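Alginate lyase (PDB 6KCW) cleaves the acidic polysaccharide alginate, as a bacterial lyase of polysaccharide lyase family 36. Local coordinates at residues A[83-88]-A[223-228]; A[114-119]-A[132-137]; A[125-130]-A[154-159]; A[161-166]-A[184-189]; A[170-175]-A[195-200]. All coordinates share one frame; numbering follows the deposited sequence.

Contact 1: residues A[83-88]-A[223-228]; sequences QFDWSR and QSPVDS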
# COMPACT_ATOMS: atom_id res chain seq x y z
N GLN A 83 7.79 -0.15 -19.87
CA GLN A 83 9.05 0.55 -19.70
C GLN A 83 9.08 1.32 -18.39
O GLN A 83 9.57 2.44 -18.33
CB GLN A 83 9.31 1.52 -20.85
CG GLN A 83 9.78 0.88 -22.11
CD GLN A 83 8.68 0.84 -23.12
OE1 GLN A 83 8.20 1.88 -23.58
NE2 GLN A 83 8.24 -0.37 -23.47
N PHE A 84 8.54 0.73 -17.33
CA PHE A 84 8.59 1.38 -16.03
C PHE A 84 10.04 1.60 -15.63
O PHE A 84 10.91 0.75 -15.86
CB PHE A 84 7.86 0.53 -14.99
CG PHE A 84 7.69 1.21 -13.67
CD1 PHE A 84 6.59 2.01 -13.43
CD2 PHE A 84 8.64 1.05 -12.67
CE1 PHE A 84 6.43 2.64 -12.22
CE2 PHE A 84 8.48 1.67 -11.45
CZ PHE A 84 7.38 2.47 -11.22
N ASP A 85 10.33 2.76 -15.06
CA ASP A 85 11.68 3.09 -14.62
C ASP A 85 11.76 2.78 -13.13
O ASP A 85 11.25 3.54 -12.30
CB ASP A 85 12.03 4.55 -14.92
CG ASP A 85 13.45 4.91 -14.49
OD1 ASP A 85 14.27 3.99 -14.23
OD2 ASP A 85 13.75 6.13 -14.42
N TRP A 86 12.40 1.65 -12.81
CA TRP A 86 12.47 1.20 -11.42
C TRP A 86 12.97 2.31 -10.50
O TRP A 86 12.37 2.57 -9.45
CB TRP A 86 13.39 -0.00 -11.30
CG TRP A 86 12.94 -1.26 -11.98
CD1 TRP A 86 13.67 -2.03 -12.82
CD2 TRP A 86 11.67 -1.92 -11.82
NE1 TRP A 86 12.95 -3.12 -13.21
CE2 TRP A 86 11.71 -3.08 -12.61
CE3 TRP A 86 10.51 -1.64 -11.09
CZ2 TRP A 86 10.64 -3.96 -12.70
CZ3 TRP A 86 9.44 -2.51 -11.18
CH2 TRP A 86 9.51 -3.66 -11.98
N SER A 87 14.06 2.97 -10.89
CA SER A 87 14.73 4.00 -10.09
C SER A 87 15.07 3.39 -8.73
O SER A 87 15.58 2.26 -8.69
CB SER A 87 13.88 5.26 -10.06
OG SER A 87 14.52 6.23 -9.29
N ARG A 88 14.82 4.08 -7.61
CA ARG A 88 15.19 3.51 -6.31
C ARG A 88 14.06 2.68 -5.70
O ARG A 88 14.33 1.66 -5.08
CB ARG A 88 15.61 4.61 -5.34
CG ARG A 88 15.89 4.13 -3.90
CD ARG A 88 17.28 3.49 -3.81
NE ARG A 88 17.70 3.31 -2.44
CZ ARG A 88 18.46 2.30 -2.04
NH1 ARG A 88 18.84 1.37 -2.90
NH2 ARG A 88 18.83 2.20 -0.75
N GLN A 223 13.85 9.97 -7.26
CA GLN A 223 13.09 10.39 -8.43
C GLN A 223 13.53 9.62 -9.67
O GLN A 223 14.59 8.99 -9.72
CB GLN A 223 13.28 11.88 -8.70
CG GLN A 223 12.44 12.78 -7.82
CD GLN A 223 12.92 14.21 -7.83
OE1 GLN A 223 13.82 14.57 -8.59
NE2 GLN A 223 12.32 15.05 -6.98
N SER A 224 12.68 9.69 -10.69
CA SER A 224 12.95 9.17 -12.01
C SER A 224 12.88 10.31 -13.02
O SER A 224 12.08 11.24 -12.86
CB SER A 224 11.94 8.08 -12.39
OG SER A 224 11.89 7.89 -13.78
N PRO A 225 13.70 10.27 -14.07
CA PRO A 225 13.64 11.31 -15.10
C PRO A 225 12.49 11.17 -16.10
O PRO A 225 12.32 12.07 -16.93
CB PRO A 225 15.00 11.17 -15.80
CG PRO A 225 15.35 9.74 -15.65
CD PRO A 225 14.82 9.33 -14.28
N VAL A 226 11.69 10.10 -16.05
CA VAL A 226 10.59 9.91 -16.99
C VAL A 226 9.28 9.67 -16.23
O VAL A 226 9.27 9.23 -15.08
CB VAL A 226 10.84 8.74 -17.97
CG1 VAL A 226 12.00 9.05 -18.89
CG2 VAL A 226 11.07 7.44 -17.21
N ASP A 227 8.17 9.95 -16.92
CA ASP A 227 6.87 9.52 -16.42
C ASP A 227 6.80 8.00 -16.50
O ASP A 227 7.26 7.40 -17.47
CB ASP A 227 5.74 10.14 -17.24
CG ASP A 227 5.66 11.67 -17.10
OD1 ASP A 227 6.17 12.23 -16.11
OD2 ASP A 227 5.06 12.33 -17.98
N SER A 228 6.26 7.38 -15.45
CA SER A 228 6.10 5.93 -15.40
C SER A 228 4.71 5.59 -14.88
O SER A 228 4.05 6.41 -14.24
CB SER A 228 7.17 5.27 -14.53
OG SER A 228 8.35 5.04 -15.27

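Contact 2: residues A[114-119]-A[132-137]; sequences GTLRMM and PYIYHK. With PO4 (phosphate ion), chain B.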
# COMPACT_ATOMS: atom_id res chain seq x y z
N GLY A 114 0.53 2.46 13.35
CA GLY A 114 1.46 1.97 12.35
C GLY A 114 0.74 1.81 11.03
O GLY A 114 -0.43 2.16 10.90
N THR A 115 1.47 1.28 10.04
CA THR A 115 0.89 0.94 8.74
C THR A 115 1.45 -0.37 8.22
O THR A 115 2.59 -0.75 8.52
CB THR A 115 1.12 1.99 7.65
OG1 THR A 115 2.51 2.33 7.61
CG2 THR A 115 0.25 3.22 7.87
N LEU A 116 0.64 -1.06 7.41
CA LEU A 116 1.06 -2.20 6.61
C LEU A 116 0.93 -1.74 5.16
O LEU A 116 -0.17 -1.65 4.62
CB LEU A 116 0.18 -3.42 6.91
CG LEU A 116 0.64 -4.87 6.67
CD1 LEU A 116 -0.47 -5.85 7.05
CD2 LEU A 116 1.08 -5.10 5.22
N ARG A 117 2.06 -1.40 4.53
CA ARG A 117 2.10 -1.07 3.11
C ARG A 117 3.17 -1.93 2.44
O ARG A 117 3.85 -2.73 3.08
CB ARG A 117 2.38 0.42 2.86
CG ARG A 117 1.30 1.35 3.40
CD ARG A 117 1.72 2.82 3.34
NE ARG A 117 3.04 3.05 3.89
CZ ARG A 117 3.73 4.18 3.75
NH1 ARG A 117 3.21 5.21 3.09
NH2 ARG A 117 4.93 4.29 4.28
N MET A 118 3.30 -1.74 1.12
CA MET A 118 4.23 -2.52 0.32
C MET A 118 5.00 -1.60 -0.61
O MET A 118 4.47 -0.58 -1.07
CB MET A 118 3.51 -3.62 -0.50
CG MET A 118 4.46 -4.61 -1.21
SD MET A 118 3.64 -5.95 -2.10
CE MET A 118 2.87 -5.03 -3.45
N MET A 119 6.25 -1.96 -0.89
CA MET A 119 7.11 -1.19 -1.77
C MET A 119 7.69 -2.08 -2.86
O MET A 119 7.76 -3.31 -2.71
CB MET A 119 8.27 -0.53 -1.02
CG MET A 119 7.88 0.48 0.01
SD MET A 119 9.37 1.27 0.64
CE MET A 119 10.11 2.03 -0.81
N PRO A 132 7.75 -5.92 2.08
CA PRO A 132 6.91 -5.28 3.10
C PRO A 132 7.54 -3.98 3.56
O PRO A 132 8.75 -3.76 3.43
CB PRO A 132 6.88 -6.31 4.24
CG PRO A 132 7.41 -7.59 3.65
CD PRO A 132 8.30 -7.21 2.52
N TYR A 133 6.71 -3.10 4.10
CA TYR A 133 7.16 -1.80 4.58
C TYR A 133 6.24 -1.41 5.74
O TYR A 133 5.24 -0.73 5.54
CB TYR A 133 7.16 -0.76 3.47
CG TYR A 133 8.04 0.42 3.80
CD1 TYR A 133 9.42 0.30 3.78
CD2 TYR A 133 7.49 1.65 4.15
CE1 TYR A 133 10.23 1.36 4.09
CE2 TYR A 133 8.30 2.72 4.46
CZ TYR A 133 9.67 2.56 4.43
OH TYR A 133 10.49 3.62 4.75
N ILE A 134 6.58 -1.87 6.93
CA ILE A 134 5.67 -1.85 8.07
C ILE A 134 6.22 -0.89 9.13
O ILE A 134 7.36 -1.03 9.58
CB ILE A 134 5.48 -3.26 8.65
CG1 ILE A 134 5.26 -4.28 7.54
CG2 ILE A 134 4.27 -3.31 9.54
CD1 ILE A 134 4.13 -3.91 6.64
N TYR A 135 5.41 0.09 9.50
CA TYR A 135 5.62 0.81 10.75
C TYR A 135 4.80 0.08 11.80
O TYR A 135 3.65 -0.30 11.54
CB TYR A 135 5.21 2.29 10.65
CG TYR A 135 6.08 3.13 9.72
CD1 TYR A 135 5.92 3.05 8.35
CD2 TYR A 135 7.03 4.02 10.22
CE1 TYR A 135 6.70 3.81 7.49
CE2 TYR A 135 7.82 4.79 9.36
CZ TYR A 135 7.65 4.67 7.99
OH TYR A 135 8.40 5.41 7.08
N HIS A 136 5.40 -0.16 12.96
CA HIS A 136 4.73 -0.83 14.06
C HIS A 136 5.48 -0.51 15.36
O HIS A 136 6.49 0.19 15.36
CB HIS A 136 4.63 -2.33 13.83
CG HIS A 136 5.96 -2.97 13.61
ND1 HIS A 136 6.55 -3.81 14.53
CD2 HIS A 136 6.83 -2.90 12.57
CE1 HIS A 136 7.71 -4.23 14.07
NE2 HIS A 136 7.91 -3.69 12.88
N LYS A 137 4.96 -1.05 16.46
CA LYS A 137 5.44 -0.67 17.78
C LYS A 137 6.90 -1.02 17.97
O LYS A 137 7.61 -0.34 18.72
CB LYS A 137 4.59 -1.34 18.85
CG LYS A 137 5.11 -1.14 20.25
CD LYS A 137 4.82 0.25 20.74
CE LYS A 137 5.55 0.51 22.03
NZ LYS A 137 7.00 0.70 21.71
P PO4 B . 8.32 6.65 4.62
O1 PO4 B . 6.91 6.85 4.14
O2 PO4 B . 8.90 7.99 5.01
O3 PO4 B . 9.20 6.11 3.52
O4 PO4 B . 8.32 5.73 5.86
O HOH W 1 4.28 1.59 5.96

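Contact 3: residues A[125-130]-A[154-159]; sequences AGRVFF and SGSITK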
# COMPACT_ATOMS: atom_id res chain seq x y z
N ALA A 125 23.07 -3.19 -6.03
CA ALA A 125 23.54 -4.33 -6.82
C ALA A 125 22.65 -4.69 -8.00
O ALA A 125 22.99 -5.61 -8.75
CB ALA A 125 23.68 -5.56 -5.92
N GLY A 126 21.51 -4.01 -8.19
CA GLY A 126 20.71 -4.20 -9.39
C GLY A 126 19.48 -5.08 -9.26
O GLY A 126 18.74 -5.24 -10.25
N ARG A 127 19.23 -5.66 -8.09
CA ARG A 127 18.04 -6.47 -7.88
C ARG A 127 16.84 -5.58 -7.59
O ARG A 127 16.96 -4.53 -6.96
CB ARG A 127 18.26 -7.46 -6.73
CG ARG A 127 17.44 -8.75 -6.84
CD ARG A 127 17.91 -9.85 -5.86
NE ARG A 127 17.44 -9.65 -4.48
CZ ARG A 127 16.31 -10.17 -3.99
NH1 ARG A 127 15.52 -10.92 -4.74
NH2 ARG A 127 15.98 -9.93 -2.73
N VAL A 128 15.66 -6.00 -8.07
CA VAL A 128 14.43 -5.23 -7.93
C VAL A 128 13.33 -6.18 -7.45
O VAL A 128 13.04 -7.18 -8.12
CB VAL A 128 14.01 -4.55 -9.24
CG1 VAL A 128 12.65 -3.87 -9.07
CG2 VAL A 128 15.07 -3.54 -9.67
N PHE A 129 12.68 -5.85 -6.33
CA PHE A 129 11.71 -6.76 -5.74
C PHE A 129 10.58 -5.99 -5.09
O PHE A 129 10.59 -4.76 -5.00
CB PHE A 129 12.38 -7.70 -4.72
CG PHE A 129 13.36 -7.00 -3.80
CD1 PHE A 129 12.92 -6.39 -2.64
CD2 PHE A 129 14.71 -6.97 -4.11
CE1 PHE A 129 13.81 -5.74 -1.80
CE2 PHE A 129 15.61 -6.32 -3.28
CZ PHE A 129 15.16 -5.70 -2.12
N PHE A 130 9.57 -6.74 -4.64
CA PHE A 130 8.61 -6.27 -3.66
C PHE A 130 9.18 -6.45 -2.26
O PHE A 130 10.09 -7.25 -2.03
CB PHE A 130 7.28 -7.04 -3.80
CG PHE A 130 6.47 -6.65 -5.01
CD1 PHE A 130 5.97 -5.36 -5.15
CD2 PHE A 130 6.19 -7.58 -6.00
CE1 PHE A 130 5.22 -4.99 -6.24
CE2 PHE A 130 5.42 -7.21 -7.11
CZ PHE A 130 4.95 -5.90 -7.23
N SER A 154 14.78 -14.58 -4.42
CA SER A 154 15.97 -14.39 -5.25
C SER A 154 15.54 -13.90 -6.63
O SER A 154 14.40 -14.11 -7.05
CB SER A 154 16.81 -15.68 -5.35
OG SER A 154 16.19 -16.65 -6.18
N GLY A 155 16.46 -13.23 -7.33
CA GLY A 155 16.13 -12.63 -8.60
C GLY A 155 15.31 -11.36 -8.44
O GLY A 155 15.07 -10.88 -7.33
N SER A 156 14.86 -10.82 -9.57
CA SER A 156 14.08 -9.59 -9.60
C SER A 156 12.66 -9.85 -10.10
O SER A 156 12.38 -10.87 -10.73
CB SER A 156 14.76 -8.53 -10.49
OG SER A 156 15.94 -8.01 -9.90
N ILE A 157 11.76 -8.91 -9.79
CA ILE A 157 10.44 -8.86 -10.42
C ILE A 157 10.64 -8.34 -11.83
O ILE A 157 11.71 -7.83 -12.15
CB ILE A 157 9.45 -7.98 -9.63
CG1 ILE A 157 10.03 -6.58 -9.38
CG2 ILE A 157 9.09 -8.62 -8.31
CD1 ILE A 157 9.12 -5.67 -8.57
N THR A 158 9.61 -8.45 -12.68
CA THR A 158 9.71 -8.06 -14.08
C THR A 158 8.63 -7.05 -14.46
O THR A 158 7.52 -7.06 -13.90
CB THR A 158 9.59 -9.28 -15.01
OG1 THR A 158 8.36 -9.96 -14.74
CG2 THR A 158 10.76 -10.23 -14.80
N LYS A 159 8.94 -6.19 -15.42
CA LYS A 159 7.97 -5.22 -15.89
C LYS A 159 6.93 -5.89 -16.78
O LYS A 159 7.16 -6.94 -17.39
CB LYS A 159 8.65 -4.09 -16.66
CG LYS A 159 9.78 -3.41 -15.90
CD LYS A 159 10.45 -2.30 -16.72
CE LYS A 159 11.88 -2.09 -16.24
NZ LYS A 159 12.48 -0.80 -16.70

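Contact 4: residues A[161-166]-A[184-189]; sequences TTYHVH and IINGTT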
# COMPACT_ATOMS: atom_id res chain seq x y z
N THR A 161 4.37 -7.48 -15.89
CA THR A 161 3.94 -8.74 -15.31
C THR A 161 2.92 -8.48 -14.21
O THR A 161 3.17 -7.67 -13.31
CB THR A 161 5.12 -9.49 -14.70
OG1 THR A 161 6.13 -9.69 -15.70
CG2 THR A 161 4.67 -10.84 -14.14
N THR A 162 1.77 -9.16 -14.27
CA THR A 162 0.75 -8.96 -13.25
C THR A 162 1.06 -9.80 -12.02
O THR A 162 1.32 -11.01 -12.12
CB THR A 162 -0.64 -9.33 -13.75
OG1 THR A 162 -0.84 -8.84 -15.08
CG2 THR A 162 -1.67 -8.72 -12.80
N TYR A 163 1.02 -9.15 -10.86
CA TYR A 163 1.24 -9.79 -9.57
C TYR A 163 -0.01 -9.64 -8.72
O TYR A 163 -0.47 -8.51 -8.49
CB TYR A 163 2.46 -9.18 -8.87
CG TYR A 163 3.75 -9.46 -9.60
CD1 TYR A 163 4.45 -10.65 -9.39
CD2 TYR A 163 4.25 -8.55 -10.49
CE1 TYR A 163 5.64 -10.90 -10.07
CE2 TYR A 163 5.43 -8.79 -11.17
CZ TYR A 163 6.12 -9.95 -10.96
OH TYR A 163 7.29 -10.14 -11.66
N HIS A 164 -0.57 -10.76 -8.27
CA HIS A 164 -1.67 -10.70 -7.32
C HIS A 164 -1.13 -10.57 -5.91
O HIS A 164 -0.23 -11.31 -5.51
CB HIS A 164 -2.58 -11.92 -7.40
CG HIS A 164 -3.82 -11.78 -6.57
ND1 HIS A 164 -4.95 -11.14 -7.03
CD2 HIS A 164 -4.08 -12.13 -5.29
CE1 HIS A 164 -5.87 -11.13 -6.08
NE2 HIS A 164 -5.37 -11.73 -5.01
N VAL A 165 -1.71 -9.63 -5.15
CA VAL A 165 -1.30 -9.33 -3.78
C VAL A 165 -2.48 -9.58 -2.86
O VAL A 165 -3.58 -9.06 -3.09
CB VAL A 165 -0.83 -7.87 -3.67
CG1 VAL A 165 -0.13 -7.62 -2.34
CG2 VAL A 165 0.05 -7.50 -4.86
N HIS A 166 -2.25 -10.39 -1.83
CA HIS A 166 -3.16 -10.54 -0.69
C HIS A 166 -2.50 -9.95 0.56
O HIS A 166 -1.33 -10.24 0.86
CB HIS A 166 -3.51 -12.02 -0.46
CG HIS A 166 -4.35 -12.25 0.75
ND1 HIS A 166 -5.70 -11.97 0.79
CD2 HIS A 166 -4.04 -12.71 1.98
CE1 HIS A 166 -6.18 -12.25 1.98
NE2 HIS A 166 -5.19 -12.69 2.73
N ILE A 184 0.83 -11.74 0.82
CA ILE A 184 0.90 -12.93 -0.04
C ILE A 184 0.88 -12.45 -1.48
O ILE A 184 -0.04 -11.73 -1.89
CB ILE A 184 -0.26 -13.90 0.23
CG1 ILE A 184 -0.48 -14.13 1.73
CG2 ILE A 184 -0.01 -15.24 -0.47
CD1 ILE A 184 0.58 -14.99 2.40
N ILE A 185 1.90 -12.84 -2.25
CA ILE A 185 2.04 -12.42 -3.64
C ILE A 185 2.10 -13.66 -4.51
O ILE A 185 2.98 -14.51 -4.32
CB ILE A 185 3.27 -11.53 -3.85
CG1 ILE A 185 3.19 -10.28 -2.97
CG2 ILE A 185 3.41 -11.11 -5.31
CD1 ILE A 185 4.40 -9.40 -3.09
N ASN A 186 1.18 -13.77 -5.47
CA ASN A 186 1.07 -14.96 -6.31
C ASN A 186 0.98 -16.21 -5.45
O ASN A 186 1.66 -17.20 -5.70
CB ASN A 186 2.24 -15.07 -7.28
CG ASN A 186 2.18 -14.08 -8.41
OD1 ASN A 186 1.17 -13.41 -8.60
ND2 ASN A 186 3.25 -14.01 -9.19
N GLY A 187 0.17 -16.16 -4.38
CA GLY A 187 0.01 -17.30 -3.50
C GLY A 187 1.23 -17.68 -2.69
O GLY A 187 1.17 -18.66 -1.93
N THR A 188 2.34 -16.95 -2.82
CA THR A 188 3.58 -17.21 -2.08
C THR A 188 3.67 -16.25 -0.90
O THR A 188 3.47 -15.04 -1.06
CB THR A 188 4.80 -17.03 -2.99
OG1 THR A 188 4.84 -18.09 -3.96
CG2 THR A 188 6.10 -17.00 -2.16
N THR A 189 3.98 -16.79 0.28
CA THR A 189 4.12 -15.96 1.48
C THR A 189 5.33 -15.04 1.36
O THR A 189 6.46 -15.49 1.15
CB THR A 189 4.24 -16.84 2.72
OG1 THR A 189 3.01 -17.53 2.95
CG2 THR A 189 4.58 -16.01 3.97

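Contact 5: residues A[170-175]-A[195-200]; sequences KSNTGS and IRWTTN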
# COMPACT_ATOMS: atom_id res chain seq x y z
N LYS A 170 -4.18 -7.87 11.51
CA LYS A 170 -4.93 -8.10 12.73
C LYS A 170 -4.36 -7.21 13.82
O LYS A 170 -3.15 -7.20 14.04
CB LYS A 170 -4.86 -9.57 13.14
CG LYS A 170 -5.58 -9.95 14.41
CD LYS A 170 -5.06 -11.31 14.85
CE LYS A 170 -6.14 -12.15 15.50
NZ LYS A 170 -6.18 -11.98 16.98
N SER A 171 -5.24 -6.45 14.49
CA SER A 171 -4.83 -5.65 15.63
C SER A 171 -4.23 -6.51 16.73
O SER A 171 -4.59 -7.68 16.92
CB SER A 171 -6.03 -4.89 16.19
OG SER A 171 -6.73 -4.24 15.16
N ASN A 172 -3.30 -5.91 17.49
CA ASN A 172 -2.85 -6.52 18.73
C ASN A 172 -3.72 -5.97 19.85
O ASN A 172 -4.62 -5.16 19.62
CB ASN A 172 -1.35 -6.27 18.95
CG ASN A 172 -1.04 -4.85 19.42
OD1 ASN A 172 -0.97 -3.90 18.62
ND2 ASN A 172 -0.81 -4.69 20.72
N THR A 173 -3.52 -6.47 21.07
CA THR A 173 -4.20 -5.96 22.25
C THR A 173 -3.16 -5.54 23.28
O THR A 173 -2.15 -6.23 23.47
CB THR A 173 -5.10 -7.02 22.89
OG1 THR A 173 -4.28 -8.06 23.43
CG2 THR A 173 -6.03 -7.63 21.89
N GLY A 174 -3.40 -4.40 23.94
CA GLY A 174 -2.51 -3.95 25.00
C GLY A 174 -1.06 -3.91 24.57
O GLY A 174 -0.72 -3.41 23.49
N SER A 175 -0.17 -4.44 25.41
CA SER A 175 1.24 -4.54 25.06
C SER A 175 1.60 -5.92 24.52
O SER A 175 2.79 -6.23 24.40
CB SER A 175 2.12 -4.19 26.26
OG SER A 175 2.18 -2.77 26.45
N ILE A 195 2.81 -9.74 15.39
CA ILE A 195 3.32 -8.38 15.47
C ILE A 195 2.60 -7.64 16.57
O ILE A 195 1.47 -7.99 16.94
CB ILE A 195 3.16 -7.67 14.10
CG1 ILE A 195 4.08 -6.46 13.98
CG2 ILE A 195 1.72 -7.24 13.91
CD1 ILE A 195 3.91 -5.69 12.68
N ARG A 196 3.25 -6.62 17.12
CA ARG A 196 2.63 -5.66 18.01
C ARG A 196 2.50 -4.35 17.24
O ARG A 196 3.51 -3.81 16.78
CB ARG A 196 3.47 -5.50 19.28
CG ARG A 196 3.03 -4.42 20.26
CD ARG A 196 3.64 -4.67 21.64
NE ARG A 196 5.10 -4.71 21.59
CZ ARG A 196 5.89 -4.64 22.67
NH1 ARG A 196 5.38 -4.54 23.89
NH2 ARG A 196 7.21 -4.67 22.52
N TRP A 197 1.26 -3.89 17.03
CA TRP A 197 1.02 -2.64 16.33
C TRP A 197 1.04 -1.45 17.27
O TRP A 197 1.63 -0.41 16.95
CB TRP A 197 -0.33 -2.65 15.62
CG TRP A 197 -0.45 -3.66 14.55
CD1 TRP A 197 -1.12 -4.83 14.62
CD2 TRP A 197 0.13 -3.60 13.24
NE1 TRP A 197 -1.01 -5.51 13.43
CE2 TRP A 197 -0.25 -4.77 12.57
CE3 TRP A 197 0.92 -2.66 12.57
CZ2 TRP A 197 0.15 -5.04 11.25
CZ3 TRP A 197 1.31 -2.92 11.27
CH2 TRP A 197 0.92 -4.11 10.63
N THR A 198 0.39 -1.58 18.43
CA THR A 198 0.14 -0.48 19.33
C THR A 198 0.33 -0.95 20.76
O THR A 198 0.21 -2.14 21.07
CB THR A 198 -1.29 0.06 19.15
OG1 THR A 198 -2.22 -1.00 19.39
CG2 THR A 198 -1.51 0.56 17.72
N THR A 199 0.65 -0.00 21.66
CA THR A 199 0.48 -0.24 23.08
C THR A 199 -0.64 0.58 23.69
O THR A 199 -1.02 0.33 24.84
CB THR A 199 1.80 0.01 23.84
OG1 THR A 199 2.42 1.21 23.37
CG2 THR A 199 2.75 -1.17 23.66
N ASN A 200 -1.20 1.53 22.94
CA ASN A 200 -2.38 2.30 23.34
C ASN A 200 -3.62 1.67 22.71
O ASN A 200 -3.79 1.73 21.49
CB ASN A 200 -2.23 3.75 22.90
CG ASN A 200 -3.49 4.56 23.12
OD1 ASN A 200 -4.29 4.28 24.01
ND2 ASN A 200 -3.68 5.59 22.29
O HOH W 2 -2.52 -1.37 22.22
O HOH W 3 0.21 -1.32 26.86

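Contact 1: residues A[83-88]-A[223-228]
An ST turn at S224 forms one half of this meeting of two loops: its OG accepts the backbone N-H of V226 and gives its own proton to OD2 of D85, with OG 2.6 Å from OD2. The hydroxyl comes from the anti side of the carboxylate, 26° out of its plane. D85 holds CG anti to its backbone N (chi1 -179°), which directs the acid group at the turn, while its CB rests against CG2 of V226, 3.8 Å away. The backbone N of D85 donates to OG of S228 at 3.0 Å, and CB of S228 touches the CD1–CE1 side of the F84 ring. S87 OG donates to O of Q223 at 2.8 Å from above the carbonyl plane. An alanine in place of S224 would probably leave D85 OD2 without this donor and the V226 N-H without its acceptor. The loop 83-88 links strands 71-80 and 89-92; loop 223-228 leads into strand 228-241, and F84, S87, S224 and S228 all touch R215 of strand 206-215.

Contact 2: residues A[114-119]-A[132-137]
T115, R117, Y133 and Y135 extend side by side from one face of the antiparallel hairpin 113-122/128-135, whereas L116 and I134 pair on the other face, CD2 of L116 3.6 Å from CD1 of I134. The R117 guanidinium is turned 44° from the Y133 ring and brings NH2 to the ring edge, 3.7 Å from CD2. M119 crosses Y133 obliquely in a Met-aromatic contact: SD lies over the ring face, 3.5 Å from its centroid. On the T115–R117 face a water bridges the two strands, accepting from NE of R117 (2.8 Å), donating to O of Y133 and bonding OG1 of T115. Beyond the pair, N102 bonds T115 OG1, H212 bonds R117 NH1 and G144 bonds Y133 OH. A phosphate ion, probably from the crystallisation liquor, is modelled too close to Y135 OH for that approach to be trusted; as modelled, NH2 of R117 donates to its O1. R117 and K91 beside it would be consistent with a basic pocket suited to an anionic sugar chain.

Contact 3: residues A[125-130]-A[154-159]
V128 and I157 join the start of strand 128-135, in a concanavalin-clan fold, to the loop that precedes strand 162-170. I157 N donates to V128 O at 2.7 Å, close to the C=O axis, and V128 N donates to S156 OG, also at 2.7 Å. With chi1 at -71°, S156 keeps OG anti to its carbonyl carbon and in front of that N-H, so the backbone of V128 is gripped on both its donor and its acceptor. R127 works one step further out: its chain bends at chi3, F129 CD2 lies over one face of its guanidinium, and NH1 donates to O of G155 at 2.6 Å, a bond lying in the carbonyl plane but tilted 22° from the guanidinium plane. Apolar contact joins CG1 of V128 and CG1 of I157, 3.8 Å apart, the two side chains crossing at about a right angle. Further out, S150 OG and P152 O also bond the R127 guanidinium, W86 packs on V128, and Y163 meets the F130 ring edge-to-face while its OH accepts from T158 N. The I157 methyl CD1 sits over the middle of the F130 ring in a CH-pi contact, 4.2 Å from the centroid and 9° off the ring normal.

Contact 4: residues A[161-166]-A[184-189]
The H166 ring takes I184 at its edge, CG1 lying near the ring plane 3.8 Å from CD2, as the two side chains run side by side. At the other end of the contact the Y163 ring and the N186 amide are turned only 20° from each other; the two side chains meet at a slant, ND2 reaching 3.6 Å from CD1. With chi1 at -73°, N186 places CG anti to its carbonyl carbon, and OD1 accepts the backbone N-H of H164 at 3.2 Å, the donor tilted 27° from the carbonyl plane. N186 N returns a bond to H164 O at 2.8 Å. Further along the antiparallel hairpin of strands 162-170 and 179-185, H166 and I184 exchange two nearly straight backbone bonds, each 2.6 Å between N and O. V165 and I185 form the next, non-hydrogen-bonded pair and pack on M118 of the other sheet. N186 is the second residue of the type I' turn from I185 to T188, and its amide thus fastens the turn to the neighbouring strand. D75 also bonds H166 ND1, while D75 and D77 bond the two ring nitrogens of H164, a pair of acids that would probably favour a protonated imidazole at H164.

Contact 5: residues A[170-175]-A[195-200]
N172 carries most of the hydrogen bonding between these two loops, its side-chain amide set against the backbone of W197 and T198. OD1 accepts from T198 N at 2.7 Å, with the donor 21° from the carbonyl plane, and more weakly from W197 N. On the other limb ND2 donates to T198 O at 2.8 Å, the acceptor lying within 10° of the amide plane. A chi1 of 77° sets CG of N172 between its own backbone N and carbonyl carbon, from where the amide faces W197 and T198. Two weak bonds flank this centre: W197 NE1 reaches K170 O at 2.8 Å, and R196 NH1 reaches S175 O at 3.1 Å. The R196 guanidinium has a firmer partner in the salt bridge from NH2 to D138. Waters provide two further links, one accepting from T198 OG1 and donating to G174 O, the other joining S175 OG to T199 O. Van der Waals contacts set carbon against polar atoms: CG of R196 lies 3.9 Å from ND2 of N172, and CG2 of T199 comes 3.3 Å from S175 OG. An alanine at N172 would probably leave the amide N-H groups of W197 and T198 without this acceptor and T198 O without its donor. Because one amide answers both N-H and C=O groups of the facing loop, it probably plays a part like that of strand pairing between these largely irregular segments.

The first segments follow the chain from 83-88 to 170-175, and contacts 2 to 5 all fall between the two halves of contact 1. Contacts 1 and 5 lie on opposite sides of the chain's centre, their own centres 37 Å apart. Contacts 2 and 3 share strand 128-135 of the six-stranded sheet; contact 4 belongs to the nine-stranded one, and M118 and F130 pack against its I185 across the sandwich. Contact 3 also reaches contact 1, where K159 meets F84 and W86, while I134 and K137 connect contact 2 to W197 and R196 of contact 5. A continuous series of touches thus ties the loops at both ends to the core.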